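Local coordinates for nicotinate-nucleotide--dimethylbenzimidazole phosphoribosyltransferase (Thermus thermophilus HB8, PDB 1WX1), which probably catalyses transfer of the phosphoribosyl group of nicotinate mononucleotide to 5,6-dimethylbenzimidazole, giving alpha-ribazole 5'-phosphate for cobalamin synthesis, at residues Y66-T71 with D162-G166; T71-L76 with V103-P108; V118-T122 with V225-E229. All blocks are in the same frame, centred on the assembly; numbering follows the deposited sequence.

Interaction 1 (Y66-T71 with D162-G166); sequences YPQEVT and DMGIG
Ile165, Thr71 and Met163 carry most of this buried contact, in which the start of helix 70-79 meets the loop leaving the C-terminal end of strand 157-163, a strand inside the parallel sheet. Segment 66-71 runs extended through Tyr66 and Pro67, then folds into a type I turn from Pro67 to Val70 (Val70 N to Pro67 O 3.0 Å) that leads into the helix. Segment 162-166 stays extended to Ile165; Gly166, with positive phi, takes the N-cap position of the next helix. The closest CA pairs are Thr71 with Gly164 (5.2 Å) and Gln68 with Ile165 (5.7 Å).

Ile165, in the m,m rotamer, points toward the turn and packs against its flank. Its CG2 lies 3.3 Å from Tyr66 O, its CD1 3.9 Å from Tyr66 CB, and its CG1 3.7 Å from Pro67 O and 3.9 Å from Val70 CB. Thr71, chi1 m, directs OG1 to the same residue: Ile165 N donates to Thr71 OG1 at 3.0 Å and 178°, and this oxygen also hydrogen-bonds Asp55 OD2. Thr71 CG2 rests 3.7 Å from Met163 O. Met163 (chi1 t, chi2 p) brings its CE to 4.2 Å from Val70 O, and its side chain lies about 5 Å from that of Glu304, the predicted proton acceptor. One water accepts from Gln68 NE2 (2.9 Å) and donates to Ile165 O (2.8 Å).

Ile165 N and Ile165 O are thus both satisfied, by a hydroxyl and a water, beside the buried Ile165 side chain, at the C-terminal end of strand 157-163 and near the predicted catalytic residue.

Interaction 2 (T71-L76 with V103-P108); sequences TRQMVL and VVGELP
In this parallel-sheet alpha/beta fold, one flank of helix 70-79 is covered by the irregular connection between strands 94-100 and 113-115. Segment 71-76 is regular helix, with Val75 N bonded to Thr71 O (3.0 Å) and Leu76 N to Arg72 O (3.1 Å). Segment 103-108 is extended apart from Gly105, whose phi/psi of 102/164 suits glycine; a CB there would also clash with Arg72 CD. The CA atoms come nearest at Arg72 with Val103 (6.1 Å) and Leu76 with Leu107 (7.8 Å).

Arg72 reaches across the loop with chi1 to chi3 all t and chi4 at -75°. Its CB lies 3.5 Å from Val103 CG1 and its CD 3.4 Å from Val104 O. Several loop carbonyls have donors from outside the two segments: Lys117 NZ hydrogen-bonds the O atoms of Val103 and Gly105, and Lys115 NZ that of Leu107. Asp100 and Asp55 accept from the N atoms of Val103 and Val104, while Thr71 OG1 hydrogen-bonds Asp55 OD2 and accepts from Ile165 N.

Around the aliphatic part of Arg72 and along the helix the contact is mainly apolar. Val75, chi1 t, places CG1 3.8 Å from Leu107 CD1 and CG2 4.2 Å from Val103 CG2. Leu76 and Leu107 share the m,t rotamer and meet at 3.9 Å between their CD2 atoms, and Leu76 CD2 is equally 3.9 Å from Pro108 CD. Thr71 CG2 reaches Val103 CG2 at 3.9 Å. At the more exposed margin, Glu106 O receives two hydrogen bonds from one guanidinium, 2.8 Å from Arg72 NE (152°) and 3.0 Å from Arg72 NH2 (138°).

Interaction 3 (V118-T122 with V225-E229); sequences VRPGT and VGGLE
From Val225, the last residue of helix 218-225, the chain passes through two glycines before helix 228-242 begins. Gly226 leaves helical geometry (phi/psi -98/-151), and its O accepts a 2.8 Å hydrogen bond from a water that also lies 2.8 Å from Thr122 OG1. The same hydroxyl bonds to Gly57 N, while Thr122 CG2 sits 4.3 Å from Gly226 O.

Gly227 is the N-cap of helix 228-242 and, with Thr122, forms the closest CA pair (6.5 Å). Its CA is 4.1 Å from Thr122 CG2, a methyl placed by chi1 p. A CB on Gly227 would clash with Glu229 OE1. This glycine-rich link between two helices packs against the loop that follows strand 113-115, an outermost strand of the parallel sheet within this chain, and precedes helix 133-152. The loop makes an inverse gamma turn centred on Pro120, with Gly121 N 2.8 Å from Arg119 O, and Gly121 has positive phi. Arg119 NE closes the turn further by donating to Gly121 O at 2.9 Å, and its NH1 forms a salt bridge with Glu135.

Leu228, in the first turn of the helix, buries by far the most surface here. With chi1 m and chi2 t it enters the concave side of the loop: CD2 is 3.9 Å from Val118 CB, CD1 is 3.6 Å from Arg119 CG and 4.1 Å from Gly121 C, and CG is 3.7 Å from Thr122 CG2. Ala139 of helix 133-152 also touches both Leu228 and Val118. Glu229 bends back with chi1 p, and its OE2 hydrogen-bonds His56 NE2 and Asn167 ND2.

Overall arrangement
Interactions 1 and 2 share Thr71 and helix 70-79, and interaction 2 is nested within the loop closed by interaction 1; their centres are about 10 Å apart, and Met163 SD lies 3.6 Å from Met74 CB. Interaction 3 follows interaction 2 in series, about 14 Å away between centres, with Val104 CG2 3.6 Å from Pro120 O. It crosses interaction 1 along the chain, about 12 Å away between centres, with Gly164 CA 3.9 Å from Glu229 OE2. Interaction 1 is close to the predicted proton acceptor Glu304, whose side chain is about 9 Å from that of Val75 in interaction 2. The second subunit touches interactions 1 and 2.

Interaction 1 (Y66-T71 with D162-G166)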
loop_
_atom_site.group_PDB
_atom_site.type_symbol
_atom_site.label_atom_id
_atom_site.label_comp_id
_atom_site.label_asym_id
_atom_site.label_seq_id
_atom_site.Cartn_x
_atom_site.Cartn_y
_atom_site.Cartn_z
ATOM N N TYR A 66 -9.299 -19.724 -19.693
ATOM C CA TYR A 66 -9.389 -20.783 -18.696
ATOM C C TYR A 66 -10.707 -21.544 -18.761
ATOM O O TYR A 66 -11.761 -20.954 -18.980
ATOM C CB TYR A 66 -9.229 -20.188 -17.297
ATOM C CG TYR A 66 -7.855 -19.633 -17.022
ATOM C CD1 TYR A 66 -6.785 -20.482 -16.739
ATOM C CD2 TYR A 66 -7.617 -18.260 -17.061
ATOM C CE1 TYR A 66 -5.509 -19.976 -16.496
ATOM C CE2 TYR A 66 -6.346 -17.743 -16.822
ATOM C CZ TYR A 66 -5.297 -18.607 -16.542
ATOM O OH TYR A 66 -4.039 -18.103 -16.303
ATOM N N PRO A 67 -10.659 -22.873 -18.573
ATOM C CA PRO A 67 -11.867 -23.701 -18.605
ATOM C C PRO A 67 -12.714 -23.424 -17.363
ATOM O O PRO A 67 -12.183 -23.095 -16.303
ATOM C CB PRO A 67 -11.310 -25.119 -18.633
ATOM C CG PRO A 67 -10.043 -24.990 -17.835
ATOM C CD PRO A 67 -9.459 -23.706 -18.378
ATOM N N GLN A 68 -14.027 -23.569 -17.503
ATOM C CA GLN A 68 -14.968 -23.314 -16.424
ATOM C C GLN A 68 -14.644 -24.026 -15.111
ATOM O O GLN A 68 -14.891 -23.479 -14.031
ATOM C CB GLN A 68 -16.376 -23.708 -16.884
ATOM C CG GLN A 68 -17.464 -23.347 -15.901
ATOM C CD GLN A 68 -18.833 -23.347 -16.546
ATOM O OE1 GLN A 68 -19.364 -24.396 -16.903
ATOM N NE2 GLN A 68 -19.409 -22.162 -16.708
ATOM N N GLU A 69 -14.090 -25.231 -15.211
ATOM C CA GLU A 69 -13.753 -26.040 -14.047
ATOM C C GLU A 69 -12.836 -25.334 -13.058
ATOM O O GLU A 69 -12.802 -25.695 -11.890
ATOM C CB GLU A 69 -13.060 -27.346 -14.486
ATOM C CG GLU A 69 -11.781 -27.132 -15.259
ATOM C CD GLU A 69 -11.213 -28.388 -15.883
ATOM O OE1 GLU A 69 -11.004 -29.392 -15.155
ATOM O OE2 GLU A 69 -10.970 -28.365 -17.103
ATOM N N VAL A 70 -12.088 -24.342 -13.528
ATOM C CA VAL A 70 -11.161 -23.607 -12.672
ATOM C C VAL A 70 -11.834 -22.900 -11.492
ATOM O O VAL A 70 -11.233 -22.753 -10.429
ATOM C CB VAL A 70 -10.345 -22.584 -13.499
ATOM C CG1 VAL A 70 -9.501 -21.710 -12.574
ATOM C CG2 VAL A 70 -9.429 -23.331 -14.477
ATOM N N THR A 71 -13.084 -22.481 -11.663
ATOM C CA THR A 71 -13.794 -21.814 -10.569
ATOM C C THR A 71 -13.869 -22.748 -9.360
ATOM O O THR A 71 -13.470 -22.386 -8.254
ATOM C CB THR A 71 -15.229 -21.423 -10.975
ATOM O OG1 THR A 71 -15.185 -20.585 -12.136
ATOM C CG2 THR A 71 -15.919 -20.672 -9.844
ATOM N N ASP A 162 -14.083 -12.047 -5.492
ATOM C CA ASP A 162 -14.816 -12.757 -6.532
ATOM C C ASP A 162 -14.021 -13.926 -7.098
ATOM O O ASP A 162 -12.795 -13.899 -7.142
ATOM C CB ASP A 162 -15.099 -11.819 -7.699
ATOM C CG ASP A 162 -13.822 -11.413 -8.417
ATOM O OD1 ASP A 162 -12.965 -10.753 -7.781
ATOM O OD2 ASP A 162 -13.661 -11.767 -9.607
ATOM N N MET A 163 -14.730 -14.957 -7.532
ATOM C CA MET A 163 -14.088 -16.092 -8.178
ATOM C C MET A 163 -15.128 -16.661 -9.124
ATOM O O MET A 163 -16.165 -17.169 -8.696
ATOM C CB MET A 163 -13.642 -17.154 -7.175
ATOM C CG MET A 163 -12.874 -18.327 -7.824
ATOM S SD MET A 163 -11.360 -17.849 -8.743
ATOM C CE MET A 163 -11.681 -18.557 -10.382
ATOM N N GLY A 164 -14.856 -16.545 -10.417
ATOM C CA GLY A 164 -15.783 -17.056 -11.406
ATOM C C GLY A 164 -15.231 -16.850 -12.801
ATOM O O GLY A 164 -15.104 -15.719 -13.255
ATOM N N ILE A 165 -14.892 -17.943 -13.475
ATOM C CA ILE A 165 -14.361 -17.857 -14.830
ATOM C C ILE A 165 -15.409 -17.192 -15.713
ATOM O O ILE A 165 -16.568 -17.598 -15.727
ATOM C CB ILE A 165 -14.020 -19.263 -15.386
ATOM C CG1 ILE A 165 -12.901 -19.897 -14.551
ATOM C CG2 ILE A 165 -13.602 -19.162 -16.846
ATOM C CD1 ILE A 165 -11.642 -19.053 -14.462
ATOM N N GLY A 166 -14.991 -16.152 -16.428
ATOM C CA GLY A 166 -15.896 -15.425 -17.298
ATOM C C GLY A 166 -16.644 -14.302 -16.601
ATOM O O GLY A 166 -17.468 -13.631 -17.221
HETATM O O HOH W 1 -17.748 -20.153 -15.344
#

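Interaction 2 (T71-L76 with V103-P108)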
loop_
_atom_site.group_PDB
_atom_site.type_symbol
_atom_site.label_atom_id
_atom_site.label_comp_id
_atom_site.label_asym_id
_atom_site.label_seq_id
_atom_site.Cartn_x
_atom_site.Cartn_y
_atom_site.Cartn_z
ATOM N N THR A 71 -13.084 -22.481 -11.663
ATOM C CA THR A 71 -13.794 -21.814 -10.569
ATOM C C THR A 71 -13.869 -22.748 -9.360
ATOM O O THR A 71 -13.470 -22.386 -8.254
ATOM C CB THR A 71 -15.229 -21.423 -10.975
ATOM O OG1 THR A 71 -15.185 -20.585 -12.136
ATOM C CG2 THR A 71 -15.919 -20.672 -9.844
ATOM N N ARG A 72 -14.381 -23.953 -9.578
ATOM C CA ARG A 72 -14.494 -24.924 -8.501
ATOM C C ARG A 72 -13.128 -25.315 -7.937
ATOM O O ARG A 72 -12.958 -25.439 -6.721
ATOM C CB ARG A 72 -15.221 -26.178 -8.991
ATOM C CG ARG A 72 -15.295 -27.271 -7.943
ATOM C CD ARG A 72 -16.174 -28.437 -8.374
ATOM N NE ARG A 72 -16.140 -29.482 -7.359
ATOM C CZ ARG A 72 -15.118 -30.311 -7.175
ATOM N NH1 ARG A 72 -14.044 -30.231 -7.949
ATOM N NH2 ARG A 72 -15.155 -31.198 -6.192
ATOM N N GLN A 73 -12.159 -25.516 -8.819
ATOM C CA GLN A 73 -10.820 -25.892 -8.385
ATOM C C GLN A 73 -10.201 -24.780 -7.544
ATOM O O GLN A 73 -9.513 -25.049 -6.565
ATOM C CB GLN A 73 -9.942 -26.187 -9.599
ATOM C CG GLN A 73 -10.501 -27.281 -10.498
ATOM C CD GLN A 73 -9.697 -27.444 -11.763
ATOM O OE1 GLN A 73 -9.122 -26.483 -12.271
ATOM N NE2 GLN A 73 -9.666 -28.664 -12.293
ATOM N N MET A 74 -10.457 -23.529 -7.912
ATOM C CA MET A 74 -9.909 -22.417 -7.148
ATOM C C MET A 74 -10.589 -22.304 -5.793
ATOM O O MET A 74 -9.954 -21.917 -4.816
ATOM C CB MET A 74 -10.027 -21.106 -7.933
ATOM C CG MET A 74 -8.938 -20.948 -8.985
ATOM S SD MET A 74 -7.271 -20.975 -8.255
ATOM C CE MET A 74 -7.343 -19.510 -7.199
ATOM N N VAL A 75 -11.876 -22.642 -5.724
ATOM C CA VAL A 75 -12.569 -22.605 -4.442
ATOM C C VAL A 75 -11.882 -23.603 -3.516
ATOM O O VAL A 75 -11.620 -23.309 -2.352
ATOM C CB VAL A 75 -14.061 -22.979 -4.571
ATOM C CG1 VAL A 75 -14.646 -23.277 -3.188
ATOM C CG2 VAL A 75 -14.824 -21.818 -5.204
ATOM N N LEU A 76 -11.586 -24.788 -4.041
ATOM C CA LEU A 76 -10.906 -25.801 -3.246
ATOM C C LEU A 76 -9.535 -25.264 -2.828
ATOM O O LEU A 76 -9.087 -25.496 -1.711
ATOM C CB LEU A 76 -10.753 -27.093 -4.051
ATOM C CG LEU A 76 -12.070 -27.833 -4.309
ATOM C CD1 LEU A 76 -11.818 -29.022 -5.230
ATOM C CD2 LEU A 76 -12.670 -28.297 -2.990
ATOM N N VAL A 103 -21.381 -22.326 -8.110
ATOM C CA VAL A 103 -20.292 -23.040 -8.753
ATOM C C VAL A 103 -20.811 -24.365 -9.319
ATOM O O VAL A 103 -21.678 -25.000 -8.722
ATOM C CB VAL A 103 -19.161 -23.347 -7.738
ATOM C CG1 VAL A 103 -18.138 -24.271 -8.368
ATOM C CG2 VAL A 103 -18.485 -22.033 -7.289
ATOM N N VAL A 104 -20.304 -24.773 -10.479
ATOM C CA VAL A 104 -20.717 -26.056 -11.052
ATOM C C VAL A 104 -19.970 -27.152 -10.290
ATOM O O VAL A 104 -18.755 -27.069 -10.110
ATOM C CB VAL A 104 -20.356 -26.156 -12.557
ATOM C CG1 VAL A 104 -20.556 -27.580 -13.053
ATOM C CG2 VAL A 104 -21.224 -25.207 -13.365
ATOM N N GLY A 105 -20.689 -28.170 -9.826
ATOM C CA GLY A 105 -20.035 -29.251 -9.106
ATOM C C GLY A 105 -20.217 -29.168 -7.603
ATOM O O GLY A 105 -20.573 -28.120 -7.071
ATOM N N GLU A 106 -19.953 -30.269 -6.907
ATOM C CA GLU A 106 -20.121 -30.302 -5.457
ATOM C C GLU A 106 -18.875 -29.902 -4.681
ATOM O O GLU A 106 -17.745 -30.074 -5.148
ATOM C CB GLU A 106 -20.558 -31.698 -5.008
ATOM C CG GLU A 106 -21.759 -32.240 -5.751
ATOM C CD GLU A 106 -22.254 -33.543 -5.162
ATOM O OE1 GLU A 106 -21.409 -34.348 -4.709
ATOM O OE2 GLU A 106 -23.486 -33.765 -5.163
ATOM N N LEU A 107 -19.093 -29.373 -3.481
ATOM C CA LEU A 107 -18.004 -28.955 -2.610
ATOM C C LEU A 107 -18.185 -29.625 -1.251
ATOM O O LEU A 107 -19.305 -29.915 -0.846
ATOM C CB LEU A 107 -18.011 -27.432 -2.438
ATOM C CG LEU A 107 -17.617 -26.574 -3.649
ATOM C CD1 LEU A 107 -17.949 -25.112 -3.379
ATOM C CD2 LEU A 107 -16.130 -26.731 -3.928
ATOM N N PRO A 108 -17.081 -29.879 -0.532
ATOM C CA PRO A 108 -17.176 -30.518 0.785
ATOM C C PRO A 108 -17.553 -29.517 1.873
ATOM O O PRO A 108 -17.280 -28.326 1.739
ATOM C CB PRO A 108 -15.772 -31.070 0.993
ATOM C CG PRO A 108 -14.917 -29.989 0.360
ATOM C CD PRO A 108 -15.672 -29.683 -0.926
#

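Interaction 3 (V118-T122 with V225-E229)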
loop_
_atom_site.group_PDB
_atom_site.type_symbol
_atom_site.label_atom_id
_atom_site.label_comp_id
_atom_site.label_asym_id
_atom_site.label_seq_id
_atom_site.Cartn_x
_atom_site.Cartn_y
_atom_site.Cartn_z
ATOM N N VAL A 118 -27.204 -21.436 -5.625
ATOM C CA VAL A 118 -28.519 -21.065 -6.139
ATOM C C VAL A 118 -28.856 -21.938 -7.351
ATOM O O VAL A 118 -29.981 -22.427 -7.501
ATOM C CB VAL A 118 -28.536 -19.574 -6.547
ATOM C CG1 VAL A 118 -29.865 -19.223 -7.215
ATOM C CG2 VAL A 118 -28.311 -18.706 -5.314
ATOM N N ARG A 119 -27.859 -22.125 -8.205
ATOM C CA ARG A 119 -27.983 -22.950 -9.401
ATOM C C ARG A 119 -26.560 -23.214 -9.875
ATOM O O ARG A 119 -25.629 -22.513 -9.472
ATOM C CB ARG A 119 -28.781 -22.221 -10.487
ATOM C CG ARG A 119 -28.330 -20.793 -10.757
ATOM C CD ARG A 119 -29.184 -20.147 -11.847
ATOM N NE ARG A 119 -28.911 -20.725 -13.164
ATOM C CZ ARG A 119 -29.697 -20.579 -14.226
ATOM N NH1 ARG A 119 -30.822 -19.876 -14.136
ATOM N NH2 ARG A 119 -29.351 -21.125 -15.384
ATOM N N PRO A 120 -26.367 -24.236 -10.723
ATOM C CA PRO A 120 -25.030 -24.560 -11.228
ATOM C C PRO A 120 -24.593 -23.579 -12.310
ATOM O O PRO A 120 -24.598 -23.900 -13.496
ATOM C CB PRO A 120 -25.204 -25.982 -11.755
ATOM C CG PRO A 120 -26.603 -25.956 -12.292
ATOM C CD PRO A 120 -27.361 -25.223 -11.188
ATOM N N GLY A 121 -24.211 -22.380 -11.888
ATOM C CA GLY A 121 -23.792 -21.366 -12.834
ATOM C C GLY A 121 -24.981 -20.702 -13.507
ATOM O O GLY A 121 -26.093 -21.227 -13.496
ATOM N N THR A 122 -24.748 -19.539 -14.097
ATOM C CA THR A 122 -25.806 -18.805 -14.780
ATOM C C THR A 122 -25.974 -19.304 -16.211
ATOM O O THR A 122 -25.146 -20.064 -16.720
ATOM C CB THR A 122 -25.461 -17.322 -14.893
ATOM O OG1 THR A 122 -24.164 -17.204 -15.489
ATOM C CG2 THR A 122 -25.464 -16.646 -13.526
ATOM N N VAL A 225 -28.513 -9.554 -16.787
ATOM C CA VAL A 225 -27.192 -9.503 -17.398
ATOM C C VAL A 225 -25.974 -9.798 -16.538
ATOM O O VAL A 225 -24.863 -9.802 -17.054
ATOM C CB VAL A 225 -26.948 -8.106 -18.015
ATOM C CG1 VAL A 225 -28.194 -7.631 -18.757
ATOM C CG2 VAL A 225 -26.577 -7.114 -16.910
ATOM N N GLY A 226 -26.167 -10.033 -15.244
ATOM C CA GLY A 226 -25.024 -10.258 -14.373
ATOM C C GLY A 226 -24.639 -11.683 -14.041
ATOM O O GLY A 226 -24.846 -12.603 -14.835
ATOM N N GLY A 227 -24.049 -11.839 -12.858
ATOM C CA GLY A 227 -23.615 -13.138 -12.374
ATOM C C GLY A 227 -24.084 -13.325 -10.941
ATOM O O GLY A 227 -24.331 -12.352 -10.221
ATOM N N LEU A 228 -24.207 -14.576 -10.518
ATOM C CA LEU A 228 -24.663 -14.878 -9.166
ATOM C C LEU A 228 -23.759 -14.330 -8.067
ATOM O O LEU A 228 -24.248 -13.789 -7.078
ATOM C CB LEU A 228 -24.814 -16.392 -8.999
ATOM C CG LEU A 228 -25.954 -16.988 -9.831
ATOM C CD1 LEU A 228 -25.671 -18.452 -10.120
ATOM C CD2 LEU A 228 -27.282 -16.818 -9.083
ATOM N N GLU A 229 -22.446 -14.478 -8.232
ATOM C CA GLU A 229 -21.512 -14.004 -7.221
ATOM C C GLU A 229 -21.469 -12.475 -7.204
ATOM O O GLU A 229 -21.147 -11.873 -6.185
ATOM C CB GLU A 229 -20.103 -14.590 -7.452
ATOM C CG GLU A 229 -19.253 -13.872 -8.486
ATOM C CD GLU A 229 -19.497 -14.353 -9.900
ATOM O OE1 GLU A 229 -20.665 -14.647 -10.236
ATOM O OE2 GLU A 229 -18.517 -14.422 -10.676
HETATM O O HOH W 2 -23.183 -14.653 -15.805
#